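Side-chain contacts in teichoic acid D-alanine hydrolase (Staphylococcus aureus, PDB 5ZH8), which hydrolyses the ester bonds that hold D-alanine on wall and lipoteichoic acids, affecting methicillin resistance and cell wall structure: residues D80-S85 with K376-D381; T133-K138 with K306-K311; D241-Q246 with T300-Y305; Q349-Y354 with V360-L365. All coordinates share one frame; numbering follows the deposited sequence.

In the fold
From the N terminus, interaction 1 opens first, on helix 74-85, and closes last, when helix 371-382 packs beside it; the other three contacts all lie within that long loop. Interaction 2 starts on helix 129-142 and encloses interaction 3, which joins the turn after helix 231-240 to the end of helix 292-303. The chain then runs directly from 300-305 into 306-311, so interaction 3 closes just before interaction 2, and the two touch. Interaction 4, a local hairpin, follows in series. None of the loops cross. Interactions 2 and 3 tie up the helical part of the fold, interaction 4 joins two central strands of the large sheet, and interaction 1 pairs helices against it, with Tyr354 and Val361 touching helix 371-382.

Interaction 1 (D80-S85 with K376-D381)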
loop_
_atom_site.group_PDB
_atom_site.type_symbol
_atom_site.label_atom_id
_atom_site.label_comp_id
_atom_site.label_asym_id
_atom_site.label_seq_id
_atom_site.Cartn_x
_atom_site.Cartn_y
_atom_site.Cartn_z
ATOM N N ASP A 80 16.089 5.890 -17.519
ATOM C CA ASP A 80 16.424 4.483 -17.513
ATOM C C ASP A 80 17.329 4.148 -16.336
ATOM O O ASP A 80 17.100 3.179 -15.603
ATOM C CB ASP A 80 17.117 4.110 -18.828
ATOM C CG ASP A 80 17.563 2.669 -18.863
ATOM O OD1 ASP A 80 16.700 1.762 -18.956
ATOM O OD2 ASP A 80 18.782 2.451 -18.776
ATOM N N LYS A 81 18.356 4.969 -16.159
ATOM C CA LYS A 81 19.317 4.763 -15.089
ATOM C C LYS A 81 18.637 4.828 -13.732
ATOM O O LYS A 81 18.942 4.050 -12.832
ATOM C CB LYS A 81 20.421 5.812 -15.175
ATOM C CG LYS A 81 21.572 5.566 -14.231
ATOM C CD LYS A 81 22.755 6.440 -14.603
ATOM C CE LYS A 81 24.034 5.952 -13.940
ATOM N NZ LYS A 81 24.512 4.629 -14.457
ATOM N N TYR A 82 17.717 5.768 -13.589
ATOM C CA TYR A 82 16.957 5.908 -12.356
ATOM C C TYR A 82 16.096 4.677 -12.124
ATOM O O TYR A 82 16.115 4.112 -11.035
ATOM C CB TYR A 82 16.089 7.166 -12.372
ATOM C CG TYR A 82 14.968 7.085 -11.388
ATOM C CD1 TYR A 82 15.227 6.991 -10.035
ATOM C CD2 TYR A 82 13.647 7.067 -11.812
ATOM C CE1 TYR A 82 14.209 6.887 -9.117
ATOM C CE2 TYR A 82 12.605 6.974 -10.901
ATOM C CZ TYR A 82 12.892 6.873 -9.558
ATOM O OH TYR A 82 11.862 6.781 -8.660
ATOM N N LEU A 83 15.353 4.259 -13.143
ATOM C CA LEU A 83 14.468 3.093 -13.023
ATOM C C LEU A 83 15.229 1.816 -12.702
ATOM O O LEU A 83 14.753 0.997 -11.916
ATOM C CB LEU A 83 13.642 2.894 -14.293
ATOM C CG LEU A 83 12.595 3.970 -14.575
ATOM C CD1 LEU A 83 11.869 3.640 -15.868
ATOM C CD2 LEU A 83 11.614 4.106 -13.422
ATOM N N GLN A 84 16.410 1.645 -13.296
ATOM C CA GLN A 84 17.230 0.482 -12.997
ATOM C C GLN A 84 17.770 0.520 -11.566
ATOM O O GLN A 84 17.599 -0.435 -10.814
ATOM C CB GLN A 84 18.383 0.358 -13.981
ATOM C CG GLN A 84 17.974 -0.035 -15.384
ATOM C CD GLN A 84 19.160 -0.533 -16.211
ATOM O OE1 GLN A 84 20.112 -1.144 -15.693
ATOM N NE2 GLN A 84 19.108 -0.267 -17.515
ATOM N N SER A 85 18.405 1.620 -11.179
ATOM C CA SER A 85 19.035 1.693 -9.859
ATOM C C SER A 85 18.028 1.813 -8.707
ATOM O O SER A 85 18.360 1.519 -7.561
ATOM C CB SER A 85 20.054 2.833 -9.805
ATOM O OG SER A 85 19.447 4.063 -10.113
ATOM N N LYS A 376 6.824 11.462 -10.575
ATOM C CA LYS A 376 7.123 12.873 -10.304
ATOM C C LYS A 376 8.564 13.185 -10.627
ATOM O O LYS A 376 8.867 14.208 -11.232
ATOM C CB LYS A 376 6.864 13.236 -8.844
ATOM C CG LYS A 376 5.404 13.417 -8.497
ATOM C CD LYS A 376 5.230 13.569 -6.994
ATOM C CE LYS A 376 3.815 14.007 -6.626
ATOM N NZ LYS A 376 3.783 14.872 -5.399
ATOM N N HIS A 377 9.451 12.295 -10.213
ATOM C CA HIS A 377 10.868 12.497 -10.426
ATOM C C HIS A 377 11.163 12.551 -11.917
ATOM O O HIS A 377 11.999 13.328 -12.361
ATOM C CB HIS A 377 11.664 11.386 -9.759
ATOM C CG HIS A 377 13.140 11.517 -9.934
ATOM N ND1 HIS A 377 13.869 12.540 -9.367
ATOM C CD2 HIS A 377 14.027 10.752 -10.611
ATOM C CE1 HIS A 377 15.140 12.404 -9.691
ATOM N NE2 HIS A 377 15.265 11.321 -10.436
ATOM N N ILE A 378 10.463 11.734 -12.690
ATOM C CA ILE A 378 10.644 11.708 -14.136
ATOM C C ILE A 378 10.074 12.979 -14.783
ATOM O O ILE A 378 10.733 13.629 -15.587
ATOM C CB ILE A 378 9.989 10.450 -14.737
ATOM C CG1 ILE A 378 10.789 9.212 -14.327
ATOM C CG2 ILE A 378 9.885 10.554 -16.251
ATOM C CD1 ILE A 378 10.150 7.894 -14.719
ATOM N N TYR A 379 8.854 13.335 -14.414
ATOM C CA TYR A 379 8.147 14.449 -15.035
ATOM C C TYR A 379 8.703 15.818 -14.601
ATOM O O TYR A 379 8.948 16.700 -15.432
ATOM C CB TYR A 379 6.666 14.331 -14.686
ATOM C CG TYR A 379 5.749 15.329 -15.356
ATOM C CD1 TYR A 379 5.271 15.114 -16.645
ATOM C CD2 TYR A 379 5.321 16.467 -14.675
ATOM C CE1 TYR A 379 4.406 16.019 -17.242
ATOM C CE2 TYR A 379 4.463 17.378 -15.258
ATOM C CZ TYR A 379 4.003 17.153 -16.539
ATOM O OH TYR A 379 3.141 18.058 -17.109
ATOM N N ASN A 380 8.892 15.986 -13.299
ATOM C CA ASN A 380 9.333 17.255 -12.748
ATOM C C ASN A 380 10.850 17.396 -12.758
ATOM O O ASN A 380 11.369 18.404 -13.229
ATOM C CB ASN A 380 8.808 17.427 -11.320
ATOM C CG ASN A 380 7.297 17.447 -11.257
ATOM O OD1 ASN A 380 6.640 17.979 -12.146
ATOM N ND2 ASN A 380 6.739 16.886 -10.200
ATOM N N ASP A 381 11.568 16.404 -12.239
ATOM C CA ASP A 381 13.010 16.558 -12.064
ATOM C C ASP A 381 13.780 16.320 -13.359
ATOM O O ASP A 381 14.593 17.154 -13.759
ATOM C CB ASP A 381 13.536 15.662 -10.933
ATOM C CG ASP A 381 12.909 15.995 -9.580
ATOM O OD1 ASP A 381 12.467 17.151 -9.385
ATOM O OD2 ASP A 381 12.857 15.104 -8.706
#
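Helices 80-85 and 376-381 run nearly antiparallel, at 157°, and their axes come no closer than 11.2 Å; the nearest CA atoms are those of Tyr82 and Ile378, 8.8 Å apart. The bridge between them is mainly aromatic. Tyr82 and His377 (chi1 180°) both hold CG anti to the backbone N, extending their rings into the gap. His377 turns its edge to the face of Tyr82 in a T-shaped stack: the centroids are 4.8 Å apart, the planes meet at 60°, and His377 CD2 sits 3.7 Å above the Tyr82 plane, over the ring centre. The imidazole is held within its own helix as well: His377 ND1 donates to Asp381 OD2 at 2.8 Å. That oxygen accepts through its anti lone pair, lying somewhat out of the imidazole plane, and limits the ring's rotation. Beside the stack the contact turns aliphatic, with Ile378 CG1 4.4 Å from Tyr82 CD2 and Ile378 CD1 4.3 Å from Leu83 CD2. Across the dimer, Ser85 of the second subunit packs on Tyr82 and Leu87 of that subunit on His377. An early helix paired with a late one against the antiparallel sheet is characteristic of the beta-lactamase and penicillin-binding-protein fold.

Interaction 2 (T133-K138 with K306-K311)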
loop_
_atom_site.group_PDB
_atom_site.type_symbol
_atom_site.label_atom_id
_atom_site.label_comp_id
_atom_site.label_asym_id
_atom_site.label_seq_id
_atom_site.Cartn_x
_atom_site.Cartn_y
_atom_site.Cartn_z
ATOM N N THR A 133 -14.616 4.920 -19.001
ATOM C CA THR A 133 -16.036 5.098 -18.700
ATOM C C THR A 133 -16.472 6.570 -18.863
ATOM O O THR A 133 -17.565 6.849 -19.367
ATOM C CB THR A 133 -16.361 4.609 -17.267
ATOM O OG1 THR A 133 -16.018 3.224 -17.138
ATOM C CG2 THR A 133 -17.849 4.793 -16.934
ATOM N N GLY A 134 -15.621 7.501 -18.439
ATOM C CA GLY A 134 -15.893 8.922 -18.613
ATOM C C GLY A 134 -15.969 9.324 -20.076
ATOM O O GLY A 134 -16.821 10.120 -20.460
ATOM N N LEU A 135 -15.079 8.772 -20.897
ATOM C CA LEU A 135 -15.084 9.052 -22.334
ATOM C C LEU A 135 -16.374 8.570 -22.985
ATOM O O LEU A 135 -16.939 9.262 -23.832
ATOM C CB LEU A 135 -13.880 8.406 -23.020
ATOM C CG LEU A 135 -12.543 9.111 -22.771
ATOM C CD1 LEU A 135 -11.376 8.196 -23.106
ATOM C CD2 LEU A 135 -12.452 10.407 -23.568
ATOM N N LEU A 136 -16.832 7.384 -22.577
ATOM C CA LEU A 136 -18.088 6.825 -23.059
ATOM C C LEU A 136 -19.266 7.697 -22.649
ATOM O O LEU A 136 -20.188 7.898 -23.432
ATOM C CB LEU A 136 -18.272 5.397 -22.528
ATOM C CG LEU A 136 -17.335 4.320 -23.093
ATOM C CD1 LEU A 136 -17.489 3.024 -22.314
ATOM C CD2 LEU A 136 -17.588 4.090 -24.579
ATOM N N LEU A 137 -19.227 8.205 -21.420
ATOM C CA LEU A 137 -20.232 9.157 -20.921
ATOM C C LEU A 137 -20.290 10.405 -21.785
ATOM O O LEU A 137 -21.356 10.790 -22.256
ATOM C CB LEU A 137 -19.933 9.578 -19.480
ATOM C CG LEU A 137 -20.607 8.794 -18.351
ATOM C CD1 LEU A 137 -20.183 9.388 -17.017
ATOM C CD2 LEU A 137 -22.120 8.788 -18.471
ATOM N N LYS A 138 -19.141 11.038 -21.983
ATOM C CA LYS A 138 -19.069 12.249 -22.789
ATOM C C LYS A 138 -19.580 11.985 -24.203
ATOM O O LYS A 138 -20.334 12.790 -24.758
ATOM C CB LYS A 138 -17.641 12.808 -22.823
ATOM C CG LYS A 138 -17.487 14.086 -23.646
ATOM C CD LYS A 138 -18.278 15.273 -23.090
ATOM C CE LYS A 138 -17.561 15.910 -21.905
ATOM N NZ LYS A 138 -18.487 16.687 -21.042
ATOM N N LYS A 306 -9.406 13.286 -31.743
ATOM C CA LYS A 306 -9.867 12.116 -32.462
ATOM C C LYS A 306 -11.150 11.541 -31.935
ATOM O O LYS A 306 -11.752 10.739 -32.575
ATOM C CB LYS A 306 -8.821 11.032 -32.488
ATOM C CG LYS A 306 -7.837 11.173 -33.618
ATOM C CD LYS A 306 -7.397 9.821 -34.130
ATOM C CE LYS A 306 -5.992 9.890 -34.694
ATOM N NZ LYS A 306 -5.355 8.557 -34.816
ATOM N N LEU A 307 -11.532 11.894 -30.736
ATOM C CA LEU A 307 -12.827 11.459 -30.204
ATOM C C LEU A 307 -13.851 12.578 -30.185
ATOM O O LEU A 307 -15.037 12.327 -30.371
ATOM C CB LEU A 307 -12.682 10.924 -28.782
ATOM C CG LEU A 307 -12.021 9.568 -28.619
ATOM C CD1 LEU A 307 -12.183 9.159 -27.165
ATOM C CD2 LEU A 307 -12.616 8.524 -29.554
ATOM N N PHE A 308 -13.397 13.800 -29.911
ATOM C CA PHE A 308 -14.263 14.966 -29.895
ATOM C C PHE A 308 -13.601 16.151 -30.596
ATOM O O PHE A 308 -12.377 16.196 -30.756
ATOM C CB PHE A 308 -14.605 15.372 -28.459
ATOM C CG PHE A 308 -14.923 14.220 -27.545
ATOM C CD1 PHE A 308 -16.156 13.571 -27.613
ATOM C CD2 PHE A 308 -14.002 13.796 -26.600
ATOM C CE1 PHE A 308 -16.459 12.529 -26.758
ATOM C CE2 PHE A 308 -14.300 12.756 -25.740
ATOM C CZ PHE A 308 -15.529 12.121 -25.821
ATOM N N SER A 309 -14.428 17.113 -31.001
ATOM C CA SER A 309 -13.956 18.404 -31.498
ATOM C C SER A 309 -13.161 19.169 -30.429
ATOM O O SER A 309 -13.254 18.858 -29.238
ATOM C CB SER A 309 -15.152 19.252 -31.912
ATOM O OG SER A 309 -16.004 19.464 -30.799
ATOM N N PRO A 310 -12.375 20.173 -30.846
ATOM C CA PRO A 310 -11.611 20.955 -29.862
ATOM C C PRO A 310 -12.476 21.651 -28.792
ATOM O O PRO A 310 -12.076 21.711 -27.629
ATOM C CB PRO A 310 -10.873 21.981 -30.730
ATOM C CG PRO A 310 -10.765 21.347 -32.070
ATOM C CD PRO A 310 -12.013 20.527 -32.231
ATOM N N LYS A 311 -13.648 22.154 -29.185
ATOM C CA LYS A 311 -14.572 22.800 -28.237
ATOM C C LYS A 311 -15.118 21.864 -27.145
ATOM O O LYS A 311 -15.537 22.331 -26.084
ATOM C CB LYS A 311 -15.731 23.462 -28.983
ATOM C CG LYS A 311 -15.321 24.699 -29.760
ATOM C CD LYS A 311 -16.547 25.411 -30.323
ATOM C CE LYS A 311 -16.179 26.550 -31.255
ATOM N NZ LYS A 311 -15.227 27.511 -30.629
#
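Lys138 NZ lies among three weak partners, the hydroxyls of Tyr325 and Tyr331 and, as a long ion pair, Glu141, while the stem of the same side chain packs on Phe308. The chain leaves the helix with CG anti to the backbone N (chi1 -180°), then bends at both chi2 (64°) and chi3 (79°); these bends swing the ammonium end away from the ring and keep the methylenes on it. CG lies over one face of Phe308, 3.9 Å from the ring centroid, in a CH-pi contact; its nearest ring atom is CZ, and CB also comes within 3.7 Å of CZ. Against the opposite face, offset toward the rim, rests CB of Leu307, so the phenyl group is held between a lysine stem and its own sequence neighbour. Leu135 comes in at the ring's edge, its CD2 3.7 Å from Phe308 CE2. The same methyl meets Leu307 CD1 at 3.8 Å, the two leucine side chains crossing at about a right angle. Behind them, Ile302 touches both leucines. The loop leading into helix 310-318 is thus plugged against helix 129-142, near whose start falls the SxxK sequence motif typical of serine beta-lactamases and penicillin-binding proteins.

Interaction 3 (D241-Q246 with T300-Y305); sequences DPLKLQ and TQIQQY
Leu243 and Gln301 account for most of the surface buried here, and they meet through both backbone and side chain. Gln301 reaches out extended from the last turn of its helix, and its NE2 donates to the backbone oxygen of Leu243 at 3.0 Å. The bond is nearly straight at hydrogen, 167°, and Leu243 O lies in the plane of the glutamine amide. At the acceptor end the approach is more bent: the C=O...N angle is 119°, with the donor tilted 24° from the carbonyl plane. The two side chains run antiparallel to one another, which lays Leu243 CB alongside the amide, 3.5 Å from Gln301 NE2. That nitrogen also donates to Lys297 O one turn back, and these two acceptors probably fix the amide's flip; Gln301 OE1 faces Lys306 NZ, at a separation too short to be relied on. Ile302 adds a looser apolar touch, its CG1 4.4 Å from Leu243 CD1. Both segments lie where helices stop: Lys244 and Tyr305, each with positive phi, are the C-prime residues of Schellman motifs. The contact therefore sets the turn that leaves helix 231-240 for strand 248-250 against the C-terminal end of helix 292-303, with Leu298 of that helix also packing on Leu243.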
loop_
_atom_site.group_PDB
_atom_site.type_symbol
_atom_site.label_atom_id
_atom_site.label_comp_id
_atom_site.label_asym_id
_atom_site.label_seq_id
_atom_site.Cartn_x
_atom_site.Cartn_y
_atom_site.Cartn_z
ATOM N N ASP A 241 -11.379 0.245 -30.753
ATOM C CA ASP A 241 -11.117 0.019 -32.177
ATOM C C ASP A 241 -10.853 1.303 -32.965
ATOM O O ASP A 241 -9.876 1.363 -33.709
ATOM C CB ASP A 241 -12.250 -0.800 -32.820
ATOM C CG ASP A 241 -12.304 -2.229 -32.304
ATOM O OD1 ASP A 241 -11.370 -2.644 -31.576
ATOM O OD2 ASP A 241 -13.280 -2.934 -32.629
ATOM N N PRO A 242 -11.714 2.330 -32.817
ATOM C CA PRO A 242 -11.424 3.615 -33.467
ATOM C C PRO A 242 -10.014 4.148 -33.210
ATOM O O PRO A 242 -9.387 4.663 -34.135
ATOM C CB PRO A 242 -12.466 4.556 -32.863
ATOM C CG PRO A 242 -13.628 3.669 -32.596
ATOM C CD PRO A 242 -13.058 2.332 -32.207
ATOM N N LEU A 243 -9.518 4.015 -31.983
ATOM C CA LEU A 243 -8.179 4.507 -31.647
ATOM C C LEU A 243 -7.100 3.414 -31.701
ATOM O O LEU A 243 -6.018 3.594 -31.154
ATOM C CB LEU A 243 -8.197 5.193 -30.280
ATOM C CG LEU A 243 -9.211 6.330 -30.105
ATOM C CD1 LEU A 243 -8.957 7.066 -28.796
ATOM C CD2 LEU A 243 -9.186 7.307 -31.274
ATOM N N LYS A 244 -7.395 2.305 -32.383
ATOM C CA LYS A 244 -6.436 1.216 -32.624
ATOM C C LYS A 244 -5.660 0.810 -31.377
ATOM O O LYS A 244 -4.439 0.651 -31.410
ATOM C CB LYS A 244 -5.466 1.588 -33.751
ATOM C CG LYS A 244 -6.123 1.706 -35.118
ATOM C CD LYS A 244 -5.112 1.997 -36.223
ATOM C CE LYS A 244 -5.739 1.849 -37.606
ATOM N NZ LYS A 244 -6.972 2.676 -37.764
ATOM N N LEU A 245 -6.384 0.658 -30.274
ATOM C CA LEU A 245 -5.811 0.150 -29.040
ATOM C C LEU A 245 -5.873 -1.371 -29.078
ATOM O O LEU A 245 -6.860 -1.980 -28.660
ATOM C CB LEU A 245 -6.575 0.694 -27.832
ATOM C CG LEU A 245 -6.679 2.208 -27.720
ATOM C CD1 LEU A 245 -7.270 2.546 -26.361
ATOM C CD2 LEU A 245 -5.328 2.874 -27.880
ATOM N N GLN A 246 -4.802 -1.971 -29.594
ATOM C CA GLN A 246 -4.761 -3.405 -29.880
ATOM C C GLN A 246 -3.955 -4.190 -28.852
ATOM O O GLN A 246 -3.782 -5.404 -28.990
ATOM C CB GLN A 246 -4.176 -3.622 -31.274
ATOM C CG GLN A 246 -4.996 -2.951 -32.364
ATOM C CD GLN A 246 -4.393 -3.111 -33.735
ATOM O OE1 GLN A 246 -3.200 -2.908 -33.926
ATOM N NE2 GLN A 246 -5.221 -3.472 -34.701
ATOM N N THR A 300 -2.708 10.793 -26.408
ATOM C CA THR A 300 -2.195 11.643 -27.479
ATOM C C THR A 300 -3.221 11.817 -28.596
ATOM O O THR A 300 -3.336 12.895 -29.176
ATOM C CB THR A 300 -0.907 11.083 -28.098
ATOM O OG1 THR A 300 -1.126 9.734 -28.524
ATOM C CG2 THR A 300 0.232 11.146 -27.105
ATOM N N GLN A 301 -3.958 10.752 -28.900
ATOM C CA GLN A 301 -4.995 10.811 -29.927
ATOM C C GLN A 301 -6.197 11.650 -29.504
ATOM O O GLN A 301 -6.769 12.365 -30.326
ATOM C CB GLN A 301 -5.440 9.413 -30.316
ATOM C CG GLN A 301 -4.461 8.718 -31.240
ATOM C CD GLN A 301 -4.990 7.386 -31.714
ATOM O OE1 GLN A 301 -5.397 7.245 -32.863
ATOM N NE2 GLN A 301 -5.011 6.404 -30.820
ATOM N N ILE A 302 -6.574 11.569 -28.232
ATOM C CA ILE A 302 -7.621 12.439 -27.691
ATOM C C ILE A 302 -7.145 13.894 -27.736
ATOM O O ILE A 302 -7.893 14.784 -28.142
ATOM C CB ILE A 302 -8.035 12.033 -26.256
ATOM C CG1 ILE A 302 -8.758 10.680 -26.286
ATOM C CG2 ILE A 302 -8.944 13.086 -25.636
ATOM C CD1 ILE A 302 -8.802 9.965 -24.953
ATOM N N GLN A 303 -5.894 14.119 -27.345
ATOM C CA GLN A 303 -5.281 15.440 -27.422
ATOM C C GLN A 303 -5.312 15.988 -28.843
ATOM O O GLN A 303 -5.422 17.199 -29.039
ATOM C CB GLN A 303 -3.836 15.407 -26.908
ATOM C CG GLN A 303 -3.711 15.483 -25.393
ATOM C CD GLN A 303 -2.269 15.457 -24.929
ATOM O OE1 GLN A 303 -1.501 14.572 -25.306
ATOM N NE2 GLN A 303 -1.894 16.425 -24.107
ATOM N N GLN A 304 -5.213 15.098 -29.826
ATOM C CA GLN A 304 -5.292 15.475 -31.241
ATOM C C GLN A 304 -6.721 15.483 -31.806
ATOM O O GLN A 304 -6.908 15.459 -33.015
ATOM C CB GLN A 304 -4.418 14.532 -32.060
ATOM C CG GLN A 304 -2.938 14.730 -31.804
ATOM C CD GLN A 304 -2.097 13.550 -32.243
ATOM O OE1 GLN A 304 -2.613 12.485 -32.601
ATOM N NE2 GLN A 304 -0.784 13.732 -32.215
ATOM N N TYR A 305 -7.718 15.513 -30.926
ATOM C CA TYR A 305 -9.123 15.662 -31.311
ATOM C C TYR A 305 -9.657 14.518 -32.163
ATOM O O TYR A 305 -10.329 14.746 -33.160
ATOM C CB TYR A 305 -9.335 17.007 -32.011
ATOM C CG TYR A 305 -8.689 18.153 -31.270
ATOM C CD1 TYR A 305 -9.037 18.426 -29.953
ATOM C CD2 TYR A 305 -7.731 18.949 -31.876
ATOM C CE1 TYR A 305 -8.452 19.462 -29.265
ATOM C CE2 TYR A 305 -7.141 19.990 -31.193
ATOM C CZ TYR A 305 -7.509 20.242 -29.892
ATOM O OH TYR A 305 -6.920 21.276 -29.214
#

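Interaction 4 (Q349-Y354 with V360-L365)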
loop_
_atom_site.group_PDB
_atom_site.type_symbol
_atom_site.label_atom_id
_atom_site.label_comp_id
_atom_site.label_asym_id
_atom_site.label_seq_id
_atom_site.Cartn_x
_atom_site.Cartn_y
_atom_site.Cartn_z
ATOM N N GLN A 349 -0.851 -3.794 -8.188
ATOM C CA GLN A 349 -0.342 -3.043 -9.323
ATOM C C GLN A 349 -0.656 -1.572 -9.137
ATOM O O GLN A 349 -1.579 -1.212 -8.408
ATOM C CB GLN A 349 -0.934 -3.572 -10.626
ATOM C CG GLN A 349 -0.747 -5.079 -10.797
ATOM C CD GLN A 349 -0.878 -5.566 -12.230
ATOM O OE1 GLN A 349 -0.832 -4.777 -13.176
ATOM N NE2 GLN A 349 -1.026 -6.873 -12.400
ATOM N N VAL A 350 0.142 -0.724 -9.772
ATOM C CA VAL A 350 -0.077 0.716 -9.753
ATOM C C VAL A 350 0.146 1.238 -11.165
ATOM O O VAL A 350 1.210 1.016 -11.752
ATOM C CB VAL A 350 0.878 1.457 -8.798
ATOM C CG1 VAL A 350 0.312 2.827 -8.469
ATOM C CG2 VAL A 350 1.102 0.669 -7.518
ATOM N N PHE A 351 -0.857 1.931 -11.699
ATOM C CA PHE A 351 -0.826 2.403 -13.072
ATOM C C PHE A 351 -1.052 3.914 -13.075
ATOM O O PHE A 351 -2.142 4.391 -12.763
ATOM C CB PHE A 351 -1.904 1.684 -13.880
ATOM C CG PHE A 351 -1.685 1.735 -15.358
ATOM C CD1 PHE A 351 -2.129 2.816 -16.096
ATOM C CD2 PHE A 351 -1.030 0.699 -16.007
ATOM C CE1 PHE A 351 -1.923 2.866 -17.459
ATOM C CE2 PHE A 351 -0.820 0.741 -17.373
ATOM C CZ PHE A 351 -1.264 1.830 -18.100
ATOM N N THR A 352 -0.012 4.661 -13.423
ATOM C CA THR A 352 -0.015 6.102 -13.234
ATOM C C THR A 352 0.414 6.809 -14.513
ATOM O O THR A 352 1.266 6.317 -15.250
ATOM C CB THR A 352 0.900 6.504 -12.057
ATOM O OG1 THR A 352 0.588 5.704 -10.902
ATOM C CG2 THR A 352 0.721 7.968 -11.705
ATOM N N VAL A 353 -0.207 7.956 -14.775
ATOM C CA VAL A 353 0.025 8.723 -15.994
ATOM C C VAL A 353 0.127 10.184 -15.609
ATOM O O VAL A 353 -0.776 10.724 -14.982
ATOM C CB VAL A 353 -1.136 8.594 -17.011
ATOM C CG1 VAL A 353 -0.769 9.266 -18.326
ATOM C CG2 VAL A 353 -1.513 7.138 -17.250
ATOM N N TYR A 354 1.237 10.811 -15.970
ATOM C CA TYR A 354 1.388 12.258 -15.879
ATOM C C TYR A 354 1.559 12.741 -17.301
ATOM O O TYR A 354 2.338 12.152 -18.052
ATOM C CB TYR A 354 2.644 12.626 -15.101
ATOM C CG TYR A 354 2.501 12.751 -13.601
ATOM C CD1 TYR A 354 1.522 12.067 -12.890
ATOM C CD2 TYR A 354 3.401 13.534 -12.890
ATOM C CE1 TYR A 354 1.434 12.194 -11.517
ATOM C CE2 TYR A 354 3.326 13.658 -11.527
ATOM C CZ TYR A 354 2.347 12.994 -10.843
ATOM O OH TYR A 354 2.308 13.154 -9.481
ATOM N N VAL A 360 3.703 12.598 -22.563
ATOM C CA VAL A 360 2.802 11.692 -21.859
ATOM C C VAL A 360 3.667 10.611 -21.241
ATOM O O VAL A 360 4.316 9.852 -21.953
ATOM C CB VAL A 360 1.742 11.049 -22.784
ATOM C CG1 VAL A 360 0.784 10.185 -21.970
ATOM C CG2 VAL A 360 0.982 12.119 -23.553
ATOM N N VAL A 361 3.684 10.570 -19.914
ATOM C CA VAL A 361 4.508 9.627 -19.166
ATOM C C VAL A 361 3.591 8.613 -18.511
ATOM O O VAL A 361 2.765 8.974 -17.678
ATOM C CB VAL A 361 5.350 10.338 -18.081
ATOM C CG1 VAL A 361 6.309 9.360 -17.416
ATOM C CG2 VAL A 361 6.102 11.515 -18.678
ATOM N N VAL A 362 3.738 7.350 -18.904
ATOM C CA VAL A 362 2.928 6.257 -18.370
ATOM C C VAL A 362 3.856 5.303 -17.641
ATOM O O VAL A 362 4.785 4.763 -18.246
ATOM C CB VAL A 362 2.187 5.481 -19.491
ATOM C CG1 VAL A 362 1.206 4.470 -18.895
ATOM C CG2 VAL A 362 1.485 6.438 -20.445
ATOM N N LEU A 363 3.610 5.103 -16.348
ATOM C CA LEU A 363 4.470 4.272 -15.518
ATOM C C LEU A 363 3.639 3.193 -14.836
ATOM O O LEU A 363 2.763 3.491 -14.021
ATOM C CB LEU A 363 5.193 5.133 -14.483
ATOM C CG LEU A 363 6.457 4.525 -13.865
ATOM C CD1 LEU A 363 7.542 4.371 -14.922
ATOM C CD2 LEU A 363 6.963 5.357 -12.694
ATOM N N ALA A 364 3.917 1.939 -15.187
ATOM C CA ALA A 364 3.166 0.798 -14.676
ATOM C C ALA A 364 4.031 -0.031 -13.728
ATOM O O ALA A 364 5.135 -0.442 -14.076
ATOM C CB ALA A 364 2.668 -0.061 -15.831
ATOM N N LEU A 365 3.509 -0.291 -12.539
ATOM C CA LEU A 365 4.244 -0.992 -11.507
ATOM C C LEU A 365 3.450 -2.210 -11.038
ATOM O O LEU A 365 2.333 -2.062 -10.564
ATOM C CB LEU A 365 4.471 -0.024 -10.348
ATOM C CG LEU A 365 5.336 -0.487 -9.189
ATOM C CD1 LEU A 365 6.790 -0.647 -9.619
ATOM C CD2 LEU A 365 5.201 0.516 -8.054
#
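Phe351 holds CG anti to its backbone N, at a chi1 of -161°, and this carries the ring across to the neighbouring strand, where Val362, with CG1 in the same position (-172°), offers that methyl to it. Phe351 CZ meets Val362 CG1 at 3.7 Å, and further up the ring CD2 lies 3.8 Å from Ala364 CB, so one phenyl group spans two residues of the partner strand. Val353 continues this face: its CG2 runs alongside Val362 CG1, and its CG1 is 4.1 Å from Val360 CG1. On the opposite face Val350 CG2 and Leu365 CD2 flank each other at 4.1 Å. The residues of that face form the hydrogen-bonded pairs, Val350 with Leu365, Thr352 with Leu363 and Tyr354 with Val361, each joined by two backbone bonds. The shortest runs from Val350 N to Leu365 O, at 2.7 Å. Phe351 with Ala364 and Val353 with Val362 are the non-hydrogen-bonded pairs. Met295 and Ile299 of helix 292-303 cover Val353, while across the sheet Thr352 OG1 bonds Asn343 and Asn371, Asn371 also reaches Leu363 O, and Tyr354 OH bonds Glu372. A regular antiparallel hairpin lying centrally in the sheet, with helices packed on both faces, belongs to the alpha/beta core of the beta-lactamase and penicillin-binding-protein fold.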